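Local structure of chromatin structure-remodeling complex subunit RSC2 (4BB7) at residues E129-E134 / I138-R143; Q48-W53 / G90-H95; Q72-V77 / P190-G195; D224-P227 / I231-N234. The protein is a subunit of the ATP-dependent RSC complex, which remodels nucleosomes in transcription regulation, and contributes through this BAH domain a histone H3 binding module. All coordinates share one frame; numbering follows the deposited sequence.

Contact 2 opens first along the chain and lies in the six-stranded BAH sheet, spanning strands 45-54 and 87-96. Residues 72-77 of contact 3 fall between its two segments, so contacts 2 and 3 alternate. Contact 1, the hairpin of strands 130-133 and 138-141, lies in sequence between 72-77 and their partner 190-195. Its centre is about 19 Å from that of contact 2, which it meets through Glu134 OE1, 2.9 Å from Gln91 NE2, and about 15 Å from that of contact 3, where Tyr132 OH lies 3.0 Å from Val74 N. Contact 4 comes last, about 37 Å between centres from contact 2. The hairpin thus touches both strand 87-96 and residues 72-77, and the latter in turn pack on residues 190-195.

Contact 1 (E129-E134 / I138-R143); sequences EFRYNE and IFNKIR. With SO4 (sulfate ion), chain E.
Arg131 lays its guanidinium group flat over the methylene of Asn140, whose CB stands 3.6 Å above the plane and over its centre. The arginine begins with CG between its backbone N and carbonyl carbon (chi1 51°) and then runs extended to NE, which carries the charged end across the neighbouring strand. The amide of Asn140 is turned 40° from the guanidinium. Beneath this pair the backbones form an antiparallel beta hairpin: Arg131 and Asn140 are a hydrogen-bonded pair, with Arg131 N to Asn140 O and Asn140 N to Arg131 O both 3.0 Å.

The other face of the hairpin is aromatic. Tyr132 sets CD1 over one face of the Phe139 ring, 3.9 Å from CZ of Phe139, with the two rings inclined at 53°, while CB of Phe130 meets the edge of the same ring. Beside them, Lys141 NZ forms a salt bridge of 2.9 Å with Glu129 OE2, taking the anti lone pair; since OE1 is bonded to Tyr82 OH, both carboxylate oxygens are engaged and the group is probably held against rotation. Pairing continues past the strands through Ile142 N and Glu129 O at 3.0 Å. Arg143 N then donates a hydrogen bond of 2.6 Å to O2 of a sulfate, probably from the crystallisation liquor; Thr144 OG1 is also hydrogen-bonded to the ion.

Met87 of strand 87-96 packs on Phe130, Tyr132 and Phe139, Arg79 makes cation-pi contacts with both phenylalanines, and Phe109 of helix 109-114 touches both Glu129 and Lys141.

Contact 2 (Q48-W53 / G90-H95); sequences QIFRLW and GQYRDH
The six-stranded sheet of the BAH domain is bridged here across its strand 60-68: Phe50, Arg51 and Trp53 of strand 45-54 reach over it to Tyr92 and Asp94 of the edge strand 87-96. The axes of the segments 48-53 and 91-95 come no closer than 9.0 Å, and side chains alone close the gap. Phe50 and Arg51 form a classic beta bulge opposite Asn63 of the middle strand, consistent with both neighbours serving the same contact.

Phe50 and Tyr92 make a T-shaped stack, with planes at 89° and centroids 5.3 Å apart. The tyrosine supplies the edge: its CE2 hangs over one face of the phenylalanine, nearer the rim than the middle, 3.9 Å from CZ of Phe50. Its hydroxyl is hydrogen-bonded to Lys88.

Asp94 has three kinds of partner. Its OD1 accepts a hydrogen bond from Asn63 ND2, which fastens it to the middle strand. Arg51 NH2 lies 3.9 Å from Asp94 OD1, a long salt bridge of charges only, since the oxygen is well out of the guanidinium plane. Replacing Asp94 with an alanine would probably leave Asn63 ND2 without this acceptor and the Arg51 cation without this counter-charge.

Arg51 and Trp53 also make reciprocal cation-pi contacts with Trp53 and Arg51 of the second subunit, whose Pro56 packs on Phe50 and Tyr92. With CG between its backbone N and carbonyl carbon (chi1 73°), Trp53 turns the rim of its indole to the carboxylate, their planes 75° apart, and CH2 of Trp53 meets OD1 of Asp94 at the ring edge, near its plane, at 3.4 Å.

Contact 3 (Q72-V77 / P190-G195); sequences QTVHRV and PEPTMG
Val74 carries this contact on its two methyl groups, which fit against a proline-rich length of chain, residues 190-195. The apolar contacts divide between the branches. CG1, anti to the backbone N (chi1 176°), is directed to Pro190 and comes within 4.0 Å of Pro190 CG, the two side chains meeting at a slant. CG2 goes to the next proline instead: it lies 3.6 Å from Pro192 CD, with CB of Pro192 also within touching distance, and here the side chains cross at about a right angle. The valine thus sits with one methyl against each proline ring, and Glu191 between them turns its own side chain away.

Polar atoms enter only as surfaces to pack on. The carbonyl oxygen of Pro190 rests 3.4 Å from CG1 of Val74 and 3.7 Å from its CG2, and no hydrogen bond joins the two segments.

Hydrogen bonds instead shape the 72-77 segment and tie it to the rest of the chain. His75 ND1 donates to Thr73 OG1 at 3.1 Å, the oxygen tilted 26° out of the imidazole plane; Thr73 OG1 is also bonded to Pro70 O and His75 NE2 to Ser173. The backbone of His75 pairs with Ala205, next to strand 206-207, while Val74 N is hydrogen-bonded to the hydroxyl of Tyr132 from the hairpin.

With 156 Å² buried and only carbon and a carbonyl oxygen touching Val74, the contact is small and largely apolar: van der Waals contact alone joins residues 190-195 to Val74, so it is probably weakly directional and tolerant of small shifts.

Contact 4 (D224-P227 / I231-N234); sequences DDCP and IRPN
Cys226 and Arg232 form the close part of this contact. CB of the cysteine lies over the guanidinium face, 3.9 Å from Arg232 NE, and the carbonyl oxygen of Asp225 stands 3.8 Å above the guanidinium plane of Arg232, toward its rim. A bend at chi3 (-80°) swings the arginine end back along residues 224-226, where NH2 of Arg232 comes to 3.5 Å from the carbonyl oxygen of Asp224. Nearer the arginine backbone, CG of Arg232 lies 4.1 Å from SG of Cys226.

No hydrogen bond crosses between the segments; NH1 instead donates to the carbonyls of Ser223 and Tyr220, which hold the group in place. The outer side is looser. Asp224 and Asp225 point their exposed side chains away, and OD1 of Asp224 stays 6.8 Å from NH2 of Arg232, so the charges do not meet directly. With a leucine in place of Arg232, the carbonyls of Ser223 and Tyr220 would probably be left without this donor and CB of Cys226 without the flat guanidinium against it.

Ile231, from the short strand 230-231, bonds through its backbone to Phe168 and Lys170 of strand 166-172, and Leu80 of strand 80-82 packs on Arg232 and Pro233.

Contact 1 (E129-E134 / I138-R143)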
loop_
_atom_site.group_PDB
_atom_site.type_symbol
_atom_site.label_atom_id
_atom_site.label_comp_id
_atom_site.label_asym_id
_atom_site.label_seq_id
_atom_site.Cartn_x
_atom_site.Cartn_y
_atom_site.Cartn_z
ATOM N N GLU A 129 4.969 18.659 19.524
ATOM C CA GLU A 129 4.931 20.076 19.201
ATOM C C GLU A 129 5.289 20.294 17.733
ATOM O O GLU A 129 4.652 21.088 17.040
ATOM C CB GLU A 129 5.895 20.856 20.091
ATOM C CG GLU A 129 5.825 22.354 19.886
ATOM C CD GLU A 129 6.852 23.096 20.709
ATOM O OE1 GLU A 129 7.762 22.434 21.244
ATOM O OE2 GLU A 129 6.752 24.337 20.820
ATOM N N PHE A 130 6.306 19.574 17.266
ATOM C CA PHE A 130 6.844 19.768 15.923
ATOM C C PHE A 130 6.489 18.645 14.954
ATOM O O PHE A 130 6.380 17.482 15.342
ATOM C CB PHE A 130 8.369 19.896 15.984
ATOM C CG PHE A 130 8.849 21.004 16.871
ATOM C CD1 PHE A 130 9.004 22.290 16.371
ATOM C CD2 PHE A 130 9.145 20.763 18.202
ATOM C CE1 PHE A 130 9.445 23.313 17.185
ATOM C CE2 PHE A 130 9.588 21.781 19.021
ATOM C CZ PHE A 130 9.738 23.061 18.511
ATOM N N ARG A 131 6.314 19.003 13.689
ATOM C CA ARG A 131 6.283 18.018 12.617
ATOM C C ARG A 131 7.665 17.967 11.972
ATOM O O ARG A 131 8.424 18.938 12.032
ATOM C CB ARG A 131 5.200 18.345 11.585
ATOM C CG ARG A 131 5.226 19.769 11.054
ATOM C CD ARG A 131 4.141 19.968 9.998
ATOM N NE ARG A 131 4.051 21.349 9.529
ATOM C CZ ARG A 131 4.715 21.830 8.484
ATOM N NH1 ARG A 131 5.532 21.043 7.793
ATOM N NH2 ARG A 131 4.567 23.101 8.129
ATOM N N TYR A 132 7.989 16.830 11.365
ATOM C CA TYR A 132 9.337 16.578 10.869
ATOM C C TYR A 132 9.394 16.446 9.347
ATOM O O TYR A 132 8.756 15.569 8.761
ATOM C CB TYR A 132 9.895 15.320 11.539
ATOM C CG TYR A 132 11.273 14.895 11.083
ATOM C CD1 TYR A 132 12.384 15.691 11.326
ATOM C CD2 TYR A 132 11.468 13.677 10.440
ATOM C CE1 TYR A 132 13.649 15.298 10.923
ATOM C CE2 TYR A 132 12.727 13.273 10.035
ATOM C CZ TYR A 132 13.816 14.090 10.278
ATOM O OH TYR A 132 15.073 13.696 9.879
ATOM N N ASN A 133 10.162 17.328 8.716
ATOM C CA ASN A 133 10.410 17.261 7.280
ATOM C C ASN A 133 11.536 16.272 6.979
ATOM O O ASN A 133 12.699 16.537 7.276
ATOM C CB ASN A 133 10.774 18.656 6.756
ATOM C CG ASN A 133 11.073 18.673 5.261
ATOM O OD1 ASN A 133 11.381 17.645 4.656
ATOM N ND2 ASN A 133 10.998 19.856 4.664
ATOM N N GLU A 134 11.188 15.132 6.392
ATOM C CA GLU A 134 12.169 14.084 6.106
ATOM C C GLU A 134 13.078 14.405 4.922
ATOM O O GLU A 134 14.127 13.793 4.746
ATOM C CB GLU A 134 11.464 12.753 5.849
ATOM C CG GLU A 134 10.959 12.061 7.096
ATOM C CD GLU A 134 10.179 10.808 6.771
ATOM O OE1 GLU A 134 9.113 10.923 6.131
ATOM O OE2 GLU A 134 10.639 9.707 7.143
ATOM N N ILE A 138 13.811 19.474 8.436
ATOM C CA ILE A 138 13.335 20.681 9.095
ATOM C C ILE A 138 12.255 20.343 10.112
ATOM O O ILE A 138 11.375 19.531 9.842
ATOM C CB ILE A 138 12.725 21.664 8.076
ATOM C CG1 ILE A 138 13.800 22.198 7.133
ATOM C CG2 ILE A 138 12.032 22.812 8.789
ATOM C CD1 ILE A 138 14.906 22.951 7.840
ATOM N N PHE A 139 12.328 20.966 11.283
ATOM C CA PHE A 139 11.256 20.866 12.261
ATOM C C PHE A 139 10.376 22.107 12.142
ATOM O O PHE A 139 10.875 23.225 12.186
ATOM C CB PHE A 139 11.819 20.773 13.683
ATOM C CG PHE A 139 12.565 19.494 13.978
ATOM C CD1 PHE A 139 13.861 19.308 13.529
ATOM C CD2 PHE A 139 11.978 18.492 14.738
ATOM C CE1 PHE A 139 14.550 18.138 13.810
ATOM C CE2 PHE A 139 12.664 17.321 15.025
ATOM C CZ PHE A 139 13.951 17.147 14.559
ATOM N N ASN A 140 9.071 21.906 11.987
ATOM C CA ASN A 140 8.123 23.016 11.923
ATOM C C ASN A 140 7.060 22.920 13.009
ATOM O O ASN A 140 6.372 21.907 13.122
ATOM C CB ASN A 140 7.448 23.074 10.550
ATOM C CG ASN A 140 8.400 23.496 9.448
ATOM O OD1 ASN A 140 8.616 22.762 8.486
ATOM N ND2 ASN A 140 8.978 24.690 9.585
ATOM N N LYS A 141 6.924 23.974 13.805
ATOM C CA LYS A 141 5.930 23.988 14.872
ATOM C C LYS A 141 4.526 23.854 14.302
ATOM O O LYS A 141 4.193 24.489 13.302
ATOM C CB LYS A 141 6.028 25.270 15.697
ATOM C CG LYS A 141 5.017 25.339 16.835
ATOM C CD LYS A 141 5.085 26.674 17.558
ATOM C CE LYS A 141 4.106 26.726 18.722
ATOM N NZ LYS A 141 4.454 25.756 19.793
ATOM N N ILE A 142 3.703 23.034 14.946
ATOM C CA ILE A 142 2.342 22.804 14.472
ATOM C C ILE A 142 1.344 23.738 15.157
ATOM O O ILE A 142 1.201 23.726 16.378
ATOM C CB ILE A 142 1.911 21.333 14.670
ATOM C CG1 ILE A 142 3.050 20.393 14.268
ATOM C CG2 ILE A 142 0.650 21.028 13.865
ATOM C CD1 ILE A 142 2.748 18.920 14.485
ATOM N N ARG A 143 0.659 24.543 14.352
ATOM C CA ARG A 143 -0.326 25.489 14.857
ATOM C C ARG A 143 -1.750 24.986 14.622
ATOM O O ARG A 143 -2.666 25.316 15.373
ATOM C CB ARG A 143 -0.149 26.850 14.179
ATOM C CG ARG A 143 1.280 27.384 14.180
ATOM C CD ARG A 143 1.780 27.665 15.589
ATOM N NE ARG A 143 3.017 28.445 15.582
ATOM C CZ ARG A 143 3.074 29.762 15.763
ATOM N NH1 ARG A 143 1.963 30.457 15.971
ATOM N NH2 ARG A 143 4.244 30.385 15.740
HETATM S S SO4 E . 0.467 25.100 10.723
HETATM O O1 SO4 E . 1.596 26.015 10.872
HETATM O O2 SO4 E . 0.446 24.150 11.832
HETATM O O3 SO4 E . -0.779 25.860 10.720
HETATM O O4 SO4 E . 0.603 24.373 9.464
#

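Contact 2 (Q48-W53 / G90-H95)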
loop_
_atom_site.group_PDB
_atom_site.type_symbol
_atom_site.label_atom_id
_atom_site.label_comp_id
_atom_site.label_asym_id
_atom_site.label_seq_id
_atom_site.Cartn_x
_atom_site.Cartn_y
_atom_site.Cartn_z
ATOM N N GLN A 48 -1.012 6.834 14.589
ATOM C CA GLN A 48 -2.449 7.029 14.738
ATOM C C GLN A 48 -3.187 6.354 13.586
ATOM O O GLN A 48 -2.814 6.520 12.426
ATOM C CB GLN A 48 -2.798 8.518 14.786
ATOM C CG GLN A 48 -4.291 8.787 14.932
ATOM C CD GLN A 48 -4.620 10.262 15.063
ATOM O OE1 GLN A 48 -3.901 11.121 14.554
ATOM N NE2 GLN A 48 -5.714 10.561 15.749
ATOM N N ILE A 49 -4.232 5.598 13.906
ATOM C CA ILE A 49 -4.979 4.861 12.890
ATOM C C ILE A 49 -5.857 5.752 12.000
ATOM O O ILE A 49 -6.816 6.363 12.466
ATOM C CB ILE A 49 -5.845 3.770 13.528
ATOM C CG1 ILE A 49 -4.961 2.812 14.332
ATOM C CG2 ILE A 49 -6.626 3.020 12.461
ATOM C CD1 ILE A 49 -5.732 1.866 15.225
ATOM N N PHE A 50 -5.526 5.812 10.715
ATOM C CA PHE A 50 -6.298 6.613 9.766
ATOM C C PHE A 50 -7.390 5.815 9.053
ATOM O O PHE A 50 -8.408 6.379 8.649
ATOM C CB PHE A 50 -5.381 7.273 8.736
ATOM C CG PHE A 50 -4.861 8.615 9.156
ATOM C CD1 PHE A 50 -3.950 8.728 10.198
ATOM C CD2 PHE A 50 -5.270 9.766 8.499
ATOM C CE1 PHE A 50 -3.464 9.970 10.583
ATOM C CE2 PHE A 50 -4.790 11.007 8.878
ATOM C CZ PHE A 50 -3.886 11.108 9.922
ATOM N N ARG A 51 -7.177 4.514 8.878
ATOM C CA ARG A 51 -8.202 3.669 8.271
ATOM C C ARG A 51 -7.927 2.179 8.468
ATOM O O ARG A 51 -6.790 1.771 8.697
ATOM C CB ARG A 51 -8.377 3.996 6.781
ATOM C CG ARG A 51 -7.393 3.299 5.868
ATOM C CD ARG A 51 -7.667 3.617 4.406
ATOM N NE ARG A 51 -6.831 2.819 3.512
ATOM C CZ ARG A 51 -5.631 3.191 3.076
ATOM N NH1 ARG A 51 -5.121 4.360 3.453
ATOM N NH2 ARG A 51 -4.939 2.395 2.266
ATOM N N LEU A 52 -8.987 1.382 8.381
ATOM C CA LEU A 52 -8.906 -0.062 8.563
ATOM C C LEU A 52 -9.694 -0.757 7.459
ATOM O O LEU A 52 -10.673 -0.210 6.951
ATOM C CB LEU A 52 -9.492 -0.459 9.920
ATOM C CG LEU A 52 -8.930 0.182 11.190
ATOM C CD1 LEU A 52 -9.999 0.235 12.277
ATOM C CD2 LEU A 52 -7.692 -0.557 11.682
ATOM N N TRP A 53 -9.276 -1.965 7.093
ATOM C CA TRP A 53 -9.971 -2.721 6.061
ATOM C C TRP A 53 -9.513 -4.170 6.015
ATOM O O TRP A 53 -8.476 -4.523 6.571
ATOM C CB TRP A 53 -9.759 -2.076 4.693
ATOM C CG TRP A 53 -8.381 -2.276 4.149
ATOM C CD1 TRP A 53 -7.964 -3.275 3.316
ATOM C CD2 TRP A 53 -7.231 -1.458 4.399
ATOM N NE1 TRP A 53 -6.628 -3.129 3.030
ATOM C CE2 TRP A 53 -6.154 -2.022 3.683
ATOM C CE3 TRP A 53 -7.008 -0.305 5.156
ATOM C CZ2 TRP A 53 -4.874 -1.470 3.702
ATOM C CZ3 TRP A 53 -5.738 0.240 5.174
ATOM C CH2 TRP A 53 -4.687 -0.343 4.452
ATOM N N GLY A 90 5.554 12.396 7.350
ATOM C CA GLY A 90 4.733 12.242 6.167
ATOM C C GLY A 90 4.540 10.784 5.810
ATOM O O GLY A 90 4.118 10.463 4.704
ATOM N N GLN A 91 4.843 9.900 6.754
ATOM C CA GLN A 91 4.761 8.462 6.516
ATOM C C GLN A 91 3.396 7.876 6.870
ATOM O O GLN A 91 3.085 7.663 8.040
ATOM C CB GLN A 91 5.856 7.737 7.298
ATOM C CG GLN A 91 7.265 8.162 6.924
ATOM C CD GLN A 91 7.679 7.667 5.553
ATOM O OE1 GLN A 91 7.212 6.627 5.085
ATOM N NE2 GLN A 91 8.560 8.412 4.899
ATOM N N TYR A 92 2.580 7.618 5.854
ATOM C CA TYR A 92 1.315 6.919 6.061
ATOM C C TYR A 92 1.460 5.486 5.565
ATOM O O TYR A 92 1.352 5.218 4.370
ATOM C CB TYR A 92 0.165 7.644 5.353
ATOM C CG TYR A 92 -0.028 9.068 5.835
ATOM C CD1 TYR A 92 0.808 10.087 5.397
ATOM C CD2 TYR A 92 -1.039 9.392 6.729
ATOM C CE1 TYR A 92 0.643 11.392 5.833
ATOM C CE2 TYR A 92 -1.213 10.694 7.174
ATOM C CZ TYR A 92 -0.367 11.691 6.722
ATOM O OH TYR A 92 -0.529 12.992 7.156
ATOM N N ARG A 93 1.720 4.573 6.492
ATOM C CA ARG A 93 2.063 3.199 6.141
ATOM C C ARG A 93 0.943 2.218 6.459
ATOM O O ARG A 93 0.135 2.450 7.356
ATOM C CB ARG A 93 3.339 2.771 6.870
ATOM C CG ARG A 93 4.611 3.455 6.387
ATOM C CD ARG A 93 4.901 3.106 4.935
ATOM N NE ARG A 93 6.238 3.524 4.527
ATOM C CZ ARG A 93 7.287 2.711 4.457
ATOM N NH1 ARG A 93 7.158 1.429 4.763
ATOM N NH2 ARG A 93 8.464 3.180 4.074
ATOM N N ASP A 94 0.909 1.117 5.717
ATOM C CA ASP A 94 -0.054 0.049 5.956
ATOM C C ASP A 94 0.561 -1.040 6.830
ATOM O O ASP A 94 1.696 -1.460 6.600
ATOM C CB ASP A 94 -0.520 -0.563 4.632
ATOM C CG ASP A 94 -1.304 0.416 3.778
ATOM O OD1 ASP A 94 -1.768 1.442 4.318
ATOM O OD2 ASP A 94 -1.466 0.153 2.568
ATOM N N HIS A 95 -0.189 -1.489 7.833
ATOM C CA HIS A 95 0.254 -2.585 8.681
ATOM C C HIS A 95 -0.801 -3.683 8.764
ATOM O O HIS A 95 -1.995 -3.424 8.603
ATOM C CB HIS A 95 0.529 -2.092 10.101
ATOM C CG HIS A 95 1.572 -1.024 10.193
ATOM N ND1 HIS A 95 2.824 -1.254 10.722
ATOM C CD2 HIS A 95 1.537 0.289 9.862
ATOM C CE1 HIS A 95 3.522 -0.132 10.697
ATOM N NE2 HIS A 95 2.764 0.820 10.181
#

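Contact 3 (Q72-V77 / P190-G195)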
loop_
_atom_site.group_PDB
_atom_site.type_symbol
_atom_site.label_atom_id
_atom_site.label_comp_id
_atom_site.label_asym_id
_atom_site.label_seq_id
_atom_site.Cartn_x
_atom_site.Cartn_y
_atom_site.Cartn_z
ATOM N N GLN A 72 15.361 8.998 16.231
ATOM C CA GLN A 72 15.046 8.546 14.882
ATOM C C GLN A 72 15.108 9.667 13.847
ATOM O O GLN A 72 14.833 9.443 12.668
ATOM C CB GLN A 72 13.671 7.873 14.853
ATOM C CG GLN A 72 13.620 6.537 15.584
ATOM C CD GLN A 72 12.207 6.018 15.768
ATOM O OE1 GLN A 72 11.256 6.793 15.906
ATOM N NE2 GLN A 72 12.062 4.698 15.771
ATOM N N THR A 73 15.473 10.868 14.282
ATOM C CA THR A 73 15.514 12.015 13.374
ATOM C C THR A 73 16.921 12.571 13.163
ATOM O O THR A 73 17.861 12.243 13.891
ATOM C CB THR A 73 14.611 13.167 13.862
ATOM O OG1 THR A 73 14.994 13.544 15.191
ATOM C CG2 THR A 73 13.147 12.755 13.853
ATOM N N VAL A 74 17.051 13.415 12.149
ATOM C CA VAL A 74 18.275 14.162 11.923
ATOM C C VAL A 74 18.079 15.577 12.457
ATOM O O VAL A 74 17.145 16.277 12.054
ATOM C CB VAL A 74 18.623 14.218 10.425
ATOM C CG1 VAL A 74 19.845 15.086 10.196
ATOM C CG2 VAL A 74 18.849 12.811 9.885
ATOM N N HIS A 75 18.952 15.993 13.369
ATOM C CA HIS A 75 18.821 17.299 14.007
ATOM C C HIS A 75 20.141 17.822 14.565
ATOM O O HIS A 75 21.074 17.057 14.825
ATOM C CB HIS A 75 17.793 17.227 15.135
ATOM C CG HIS A 75 18.105 16.183 16.161
ATOM N ND1 HIS A 75 17.647 14.887 16.064
ATOM C CD2 HIS A 75 18.841 16.240 17.295
ATOM C CE1 HIS A 75 18.080 14.191 17.100
ATOM N NE2 HIS A 75 18.806 14.989 17.862
ATOM N N ARG A 76 20.202 19.138 14.749
ATOM C CA ARG A 76 21.351 19.787 15.369
ATOM C C ARG A 76 21.681 19.120 16.696
ATOM O O ARG A 76 20.795 18.815 17.494
ATOM C CB ARG A 76 21.072 21.279 15.579
ATOM C CG ARG A 76 20.912 22.063 14.284
ATOM C CD ARG A 76 20.302 23.440 14.511
ATOM N NE ARG A 76 20.968 24.185 15.577
ATOM C CZ ARG A 76 20.937 25.509 15.696
ATOM N NH1 ARG A 76 20.281 26.248 14.810
ATOM N NH2 ARG A 76 21.569 26.097 16.700
ATOM N N VAL A 77 22.967 18.894 16.928
ATOM C CA VAL A 77 23.419 18.181 18.113
ATOM C C VAL A 77 22.961 18.868 19.399
ATOM O O VAL A 77 22.891 18.241 20.460
ATOM C CB VAL A 77 24.949 18.057 18.120
ATOM C CG1 VAL A 77 25.586 19.426 18.320
ATOM C CG2 VAL A 77 25.399 17.095 19.197
ATOM N N PRO A 190 23.455 15.644 7.498
ATOM C CA PRO A 190 23.683 14.213 7.277
ATOM C C PRO A 190 22.382 13.443 7.079
ATOM O O PRO A 190 21.304 13.958 7.374
ATOM C CB PRO A 190 24.351 13.772 8.579
ATOM C CG PRO A 190 23.750 14.669 9.606
ATOM C CD PRO A 190 23.551 16.003 8.925
ATOM N N GLU A 191 22.491 12.213 6.586
ATOM C CA GLU A 191 21.323 11.372 6.353
ATOM C C GLU A 191 21.173 10.338 7.465
ATOM O O GLU A 191 22.163 9.890 8.045
ATOM C CB GLU A 191 21.438 10.669 4.997
ATOM C CG GLU A 191 21.521 11.613 3.805
ATOM C CD GLU A 191 20.172 12.199 3.427
ATOM O OE1 GLU A 191 19.184 11.434 3.382
ATOM O OE2 GLU A 191 20.099 13.423 3.178
ATOM N N PRO A 192 19.928 9.949 7.767
ATOM C CA PRO A 192 19.713 8.901 8.767
ATOM C C PRO A 192 20.110 7.548 8.195
ATOM O O PRO A 192 20.275 7.417 6.983
ATOM C CB PRO A 192 18.198 8.937 8.975
ATOM C CG PRO A 192 17.667 9.373 7.648
ATOM C CD PRO A 192 18.664 10.398 7.157
ATOM N N THR A 193 20.260 6.543 9.047
ATOM C CA THR A 193 20.503 5.209 8.528
ATOM C C THR A 193 19.239 4.373 8.636
ATOM O O THR A 193 18.540 4.406 9.648
ATOM C CB THR A 193 21.689 4.508 9.206
ATOM O OG1 THR A 193 21.852 3.201 8.639
ATOM C CG2 THR A 193 21.457 4.388 10.690
ATOM N N MET A 194 18.943 3.640 7.571
ATOM C CA MET A 194 17.723 2.858 7.508
ATOM C C MET A 194 18.022 1.417 7.860
ATOM O O MET A 194 19.013 0.850 7.404
ATOM C CB MET A 194 17.108 2.931 6.108
ATOM C CG MET A 194 17.039 4.337 5.532
ATOM S SD MET A 194 16.212 5.516 6.621
ATOM C CE MET A 194 14.550 4.852 6.653
ATOM N N GLY A 195 17.172 0.834 8.693
ATOM C CA GLY A 195 17.245 -0.589 8.963
ATOM C C GLY A 195 16.225 -1.242 8.060
ATOM O O GLY A 195 16.375 -1.236 6.836
#

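Contact 4 (D224-P227 / I231-N234)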
loop_
_atom_site.group_PDB
_atom_site.type_symbol
_atom_site.label_atom_id
_atom_site.label_comp_id
_atom_site.label_asym_id
_atom_site.label_seq_id
_atom_site.Cartn_x
_atom_site.Cartn_y
_atom_site.Cartn_z
ATOM N N ASP A 224 20.815 32.028 23.555
ATOM C CA ASP A 224 20.790 32.959 24.674
ATOM C C ASP A 224 19.428 32.904 25.353
ATOM O O ASP A 224 19.333 32.747 26.571
ATOM C CB ASP A 224 21.079 34.382 24.200
ATOM C CG ASP A 224 22.555 34.644 24.016
ATOM O OD1 ASP A 224 23.331 34.343 24.949
ATOM O OD2 ASP A 224 22.938 35.144 22.938
ATOM N N ASP A 225 18.374 33.017 24.551
ATOM C CA ASP A 225 17.015 33.084 25.074
ATOM C C ASP A 225 16.398 31.718 25.319
ATOM O O ASP A 225 16.817 30.710 24.748
ATOM C CB ASP A 225 16.105 33.871 24.126
ATOM C CG ASP A 225 16.469 35.336 24.051
ATOM O OD1 ASP A 225 17.318 35.784 24.848
ATOM O OD2 ASP A 225 15.896 36.041 23.196
ATOM N N CYS A 226 15.386 31.709 26.177
ATOM C CA CYS A 226 14.544 30.544 26.374
ATOM C C CYS A 226 13.242 30.999 27.006
ATOM O O CYS A 226 13.254 31.687 28.027
ATOM C CB CYS A 226 15.228 29.519 27.272
ATOM S SG CYS A 226 14.195 28.086 27.615
ATOM N N PRO A 227 12.108 30.619 26.400
ATOM C CA PRO A 227 10.807 31.022 26.947
ATOM C C PRO A 227 10.667 30.598 28.407
ATOM O O PRO A 227 11.344 29.662 28.844
ATOM C CB PRO A 227 9.801 30.278 26.059
ATOM C CG PRO A 227 10.586 29.189 25.395
ATOM C CD PRO A 227 11.971 29.730 25.235
ATOM N N ILE A 231 12.562 24.764 30.836
ATOM C CA ILE A 231 13.747 24.680 31.676
ATOM C C ILE A 231 14.795 23.801 31.004
ATOM O O ILE A 231 14.598 22.602 30.842
ATOM C CB ILE A 231 13.423 24.091 33.062
ATOM C CG1 ILE A 231 12.722 25.129 33.941
ATOM C CG2 ILE A 231 14.693 23.608 33.748
ATOM C CD1 ILE A 231 11.322 25.470 33.500
ATOM N N ARG A 232 15.908 24.401 30.607
ATOM C CA ARG A 232 16.972 23.650 29.957
ATOM C C ARG A 232 17.819 22.887 30.978
ATOM O O ARG A 232 17.731 23.147 32.181
ATOM C CB ARG A 232 17.841 24.591 29.122
ATOM C CG ARG A 232 17.095 25.243 27.972
ATOM C CD ARG A 232 18.040 25.975 27.039
ATOM N NE ARG A 232 18.434 27.283 27.554
ATOM C CZ ARG A 232 19.159 28.162 26.868
ATOM N NH1 ARG A 232 19.570 27.870 25.640
ATOM N NH2 ARG A 232 19.471 29.332 27.404
ATOM N N PRO A 233 18.634 21.933 30.500
ATOM C CA PRO A 233 19.549 21.173 31.362
ATOM C C PRO A 233 20.479 22.065 32.185
ATOM O O PRO A 233 20.886 23.132 31.718
ATOM C CB PRO A 233 20.370 20.360 30.359
ATOM C CG PRO A 233 19.469 20.197 29.192
ATOM C CD PRO A 233 18.682 21.469 29.103
ATOM N N ASN A 234 20.809 21.616 33.395
ATOM C CA ASN A 234 21.713 22.335 34.291
ATOM C C ASN A 234 21.109 23.597 34.880
ATOM O O ASN A 234 21.694 24.219 35.765
ATOM C CB ASN A 234 23.029 22.683 33.591
ATOM C CG ASN A 234 23.833 21.462 33.230
ATOM O OD1 ASN A 234 23.281 20.376 33.056
ATOM N ND2 ASN A 234 25.148 21.627 33.121
#